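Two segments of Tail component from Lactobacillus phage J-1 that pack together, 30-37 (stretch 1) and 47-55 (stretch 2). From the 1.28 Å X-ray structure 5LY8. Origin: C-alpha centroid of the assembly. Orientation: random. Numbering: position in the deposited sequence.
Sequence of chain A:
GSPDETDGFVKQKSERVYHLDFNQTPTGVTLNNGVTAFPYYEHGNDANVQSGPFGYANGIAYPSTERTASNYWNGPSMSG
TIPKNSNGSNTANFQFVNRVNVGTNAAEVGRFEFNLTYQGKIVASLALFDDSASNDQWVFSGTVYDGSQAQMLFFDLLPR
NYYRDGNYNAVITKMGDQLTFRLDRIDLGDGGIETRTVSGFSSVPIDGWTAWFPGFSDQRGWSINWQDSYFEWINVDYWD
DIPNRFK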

# COMPACT_ATOMS: atom_id res chain seq x y z
N THR A 30 -8.06 -5.00 11.76
CA THR A 30 -9.25 -4.19 11.93
C THR A 30 -9.68 -3.63 10.59
O THR A 30 -8.84 -3.28 9.75
CB THR A 30 -9.08 -3.15 13.02
OG1 THR A 30 -7.97 -2.35 12.70
CG2 THR A 30 -8.91 -3.77 14.40
N LEU A 31 -10.98 -3.53 10.41
CA LEU A 31 -11.57 -3.08 9.17
C LEU A 31 -11.98 -1.64 9.23
O LEU A 31 -12.56 -1.20 10.22
CB LEU A 31 -12.81 -3.95 8.86
CG LEU A 31 -12.52 -5.45 8.72
CD1 LEU A 31 -13.81 -6.28 8.81
CD2 LEU A 31 -11.70 -5.74 7.45
N ASN A 32 -11.69 -0.89 8.16
CA ASN A 32 -12.18 0.46 8.00
C ASN A 32 -11.88 1.42 9.16
O ASN A 32 -12.70 2.31 9.45
CB ASN A 32 -13.69 0.42 7.67
CG ASN A 32 -13.91 -0.33 6.39
OD1 ASN A 32 -13.15 -0.15 5.43
ND2 ASN A 32 -14.98 -1.10 6.31
N ASN A 33 -10.68 1.32 9.75
CA ASN A 33 -10.32 2.21 10.85
C ASN A 33 -8.82 2.49 10.86
O ASN A 33 -8.20 2.61 11.93
CB ASN A 33 -10.79 1.59 12.19
CG ASN A 33 -9.98 0.39 12.61
OD1 ASN A 33 -9.32 -0.27 11.79
ND2 ASN A 33 -9.92 0.12 13.91
N GLY A 34 -8.23 2.58 9.67
CA GLY A 34 -6.81 2.82 9.55
C GLY A 34 -6.46 4.23 9.11
O GLY A 34 -7.24 5.17 9.31
N VAL A 35 -5.29 4.36 8.49
CA VAL A 35 -4.77 5.66 8.09
C VAL A 35 -4.61 5.69 6.59
O VAL A 35 -4.01 4.77 6.00
CB VAL A 35 -3.40 5.94 8.76
CG1 VAL A 35 -2.96 7.37 8.49
CG2 VAL A 35 -3.43 5.66 10.27
N THR A 36 -5.15 6.73 5.95
CA THR A 36 -5.02 6.94 4.50
C THR A 36 -4.08 8.10 4.22
O THR A 36 -3.89 8.95 5.09
CB THR A 36 -6.37 7.21 3.83
OG1 THR A 36 -6.89 8.47 4.29
CG2 THR A 36 -7.35 6.11 4.08
N ALA A 37 -3.48 8.14 3.03
CA ALA A 37 -2.49 9.15 2.68
C ALA A 37 -2.96 10.16 1.65
O ALA A 37 -2.51 11.31 1.68
CB ALA A 37 -1.21 8.47 2.19
N ALA A 47 -13.03 14.51 2.55
CA ALA A 47 -12.23 13.52 3.25
C ALA A 47 -12.36 12.12 2.71
O ALA A 47 -13.45 11.65 2.43
CB ALA A 47 -12.54 13.55 4.75
N ASN A 48 -11.22 11.41 2.69
CA ASN A 48 -11.18 10.00 2.31
C ASN A 48 -12.09 9.18 3.22
O ASN A 48 -12.11 9.42 4.44
CB ASN A 48 -9.75 9.48 2.47
CG ASN A 48 -8.73 10.20 1.63
OD1 ASN A 48 -9.06 10.72 0.56
ND2 ASN A 48 -7.48 10.23 2.10
N VAL A 49 -12.76 8.17 2.67
CA VAL A 49 -13.62 7.29 3.46
C VAL A 49 -13.13 5.85 3.34
O VAL A 49 -12.78 5.39 2.24
CB VAL A 49 -15.11 7.45 3.07
CG1 VAL A 49 -15.98 6.44 3.84
CG2 VAL A 49 -15.58 8.87 3.39
N GLN A 50 -13.14 5.15 4.47
CA GLN A 50 -12.82 3.74 4.55
C GLN A 50 -14.12 3.04 4.92
O GLN A 50 -14.62 3.23 6.03
CB GLN A 50 -11.77 3.48 5.64
CG GLN A 50 -10.47 4.25 5.43
CD GLN A 50 -9.55 4.18 6.61
OE1 GLN A 50 -9.09 3.11 7.01
NE2 GLN A 50 -9.27 5.33 7.21
N SER A 51 -14.73 2.34 3.96
CA SER A 51 -16.00 1.65 4.21
C SER A 51 -16.16 0.50 3.27
O SER A 51 -15.56 0.45 2.21
CB SER A 51 -17.17 2.62 4.06
OG SER A 51 -17.47 2.84 2.69
N GLY A 52 -17.05 -0.40 3.65
CA GLY A 52 -17.39 -1.54 2.82
C GLY A 52 -16.57 -2.77 3.13
O GLY A 52 -15.59 -2.74 3.87
N PRO A 53 -16.96 -3.90 2.53
CA PRO A 53 -16.32 -5.18 2.83
C PRO A 53 -15.27 -5.61 1.81
O PRO A 53 -15.16 -5.07 0.71
CB PRO A 53 -17.51 -6.15 2.76
CG PRO A 53 -18.32 -5.61 1.66
CD PRO A 53 -18.18 -4.09 1.70
N PHE A 54 -14.56 -6.68 2.17
CA PHE A 54 -13.77 -7.48 1.26
C PHE A 54 -14.49 -8.80 1.14
O PHE A 54 -14.91 -9.36 2.16
CB PHE A 54 -12.39 -7.81 1.84
CG PHE A 54 -11.47 -6.63 1.97
CD1 PHE A 54 -10.60 -6.28 0.94
CD2 PHE A 54 -11.43 -5.88 3.15
CE1 PHE A 54 -9.75 -5.18 1.07
CE2 PHE A 54 -10.59 -4.79 3.28
CZ PHE A 54 -9.74 -4.45 2.24
N GLY A 55 -14.58 -9.33 -0.07
CA GLY A 55 -15.06 -10.69 -0.26
C GLY A 55 -13.87 -11.61 -0.44
O GLY A 55 -12.89 -11.21 -1.08
O HOH W 1 -8.55 8.54 6.39

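The two stretches meet mainly through amide side chains that reach across to backbone groups, and no hydrogen bond joins one main chain directly to the other. The chains run antiparallel, with Asn 32 near Gln 50 (CA to CA, 4.8 Å) and Thr 36 near Asn 48 (CA to CA, 7.2 Å), so they diverge toward the end of stretch 1. They bury 439 Å², counting both sides.

Strand residue Thr 30 does not touch stretch 2; its OG1 instead donates to OD1 of Asn 33, 2.6 Å away. The side chain of Leu 31 leaves the backbone sideways, but its end comes nearer, placing CD2 4.3 Å from CD2 of Phe 54. The methyl group lies at the edge of the ring, near its plane, in a loose apolar contact.

At Asn 32 the backbone adopts positive phi and psi (54°/39°), and the contact becomes polar. The side-chain amide, with chi1 in the m rotamer, donates from ND2 to the carbonyl O of Gly 52 at 3.0 Å, and the N-H...O angle of 172° is nearly straight. Its OD1 lies 3.3 Å from the N of Ser 51, but the angle is too poor for a hydrogen bond; that oxygen is satisfied elsewhere in the structure. At the acceptor residue, Gly 52, the backbone angles of 92°/171° would jam a CB against the preceding carbonyl oxygen, which by itself calls for glycine.

Asn 33 points its CB away and adds little, whereas Gly 34 is held at both of its main-chain polar groups by one side chain. Its N donates to OE1 of Gln 50 at 2.8 Å, and its O accepts from NE2 of Gln 50 at 2.9 Å. A primary amide carries an acceptor and a donor side by side, so Gln 50 can pair with the N-H and C=O of a single residue, much as a neighboring strand would. Gln 50 also has the largest area covered by the other stretch, 115 Å².

Val 35 turns its CB away, and Thr 36 turns its CB back toward stretch 2. There, ND2 of Asn 48 donates to OG1 of Thr 36 at 2.9 Å, while CG2 of Thr 36 lies 3.8 Å from NE2 of Gln 50. Water 1 sits 2.7 Å from the same Thr 36 OG1 and accepts a weak hydrogen bond from Gln 50 NE2 at 3.4 Å, bridging the two side chains.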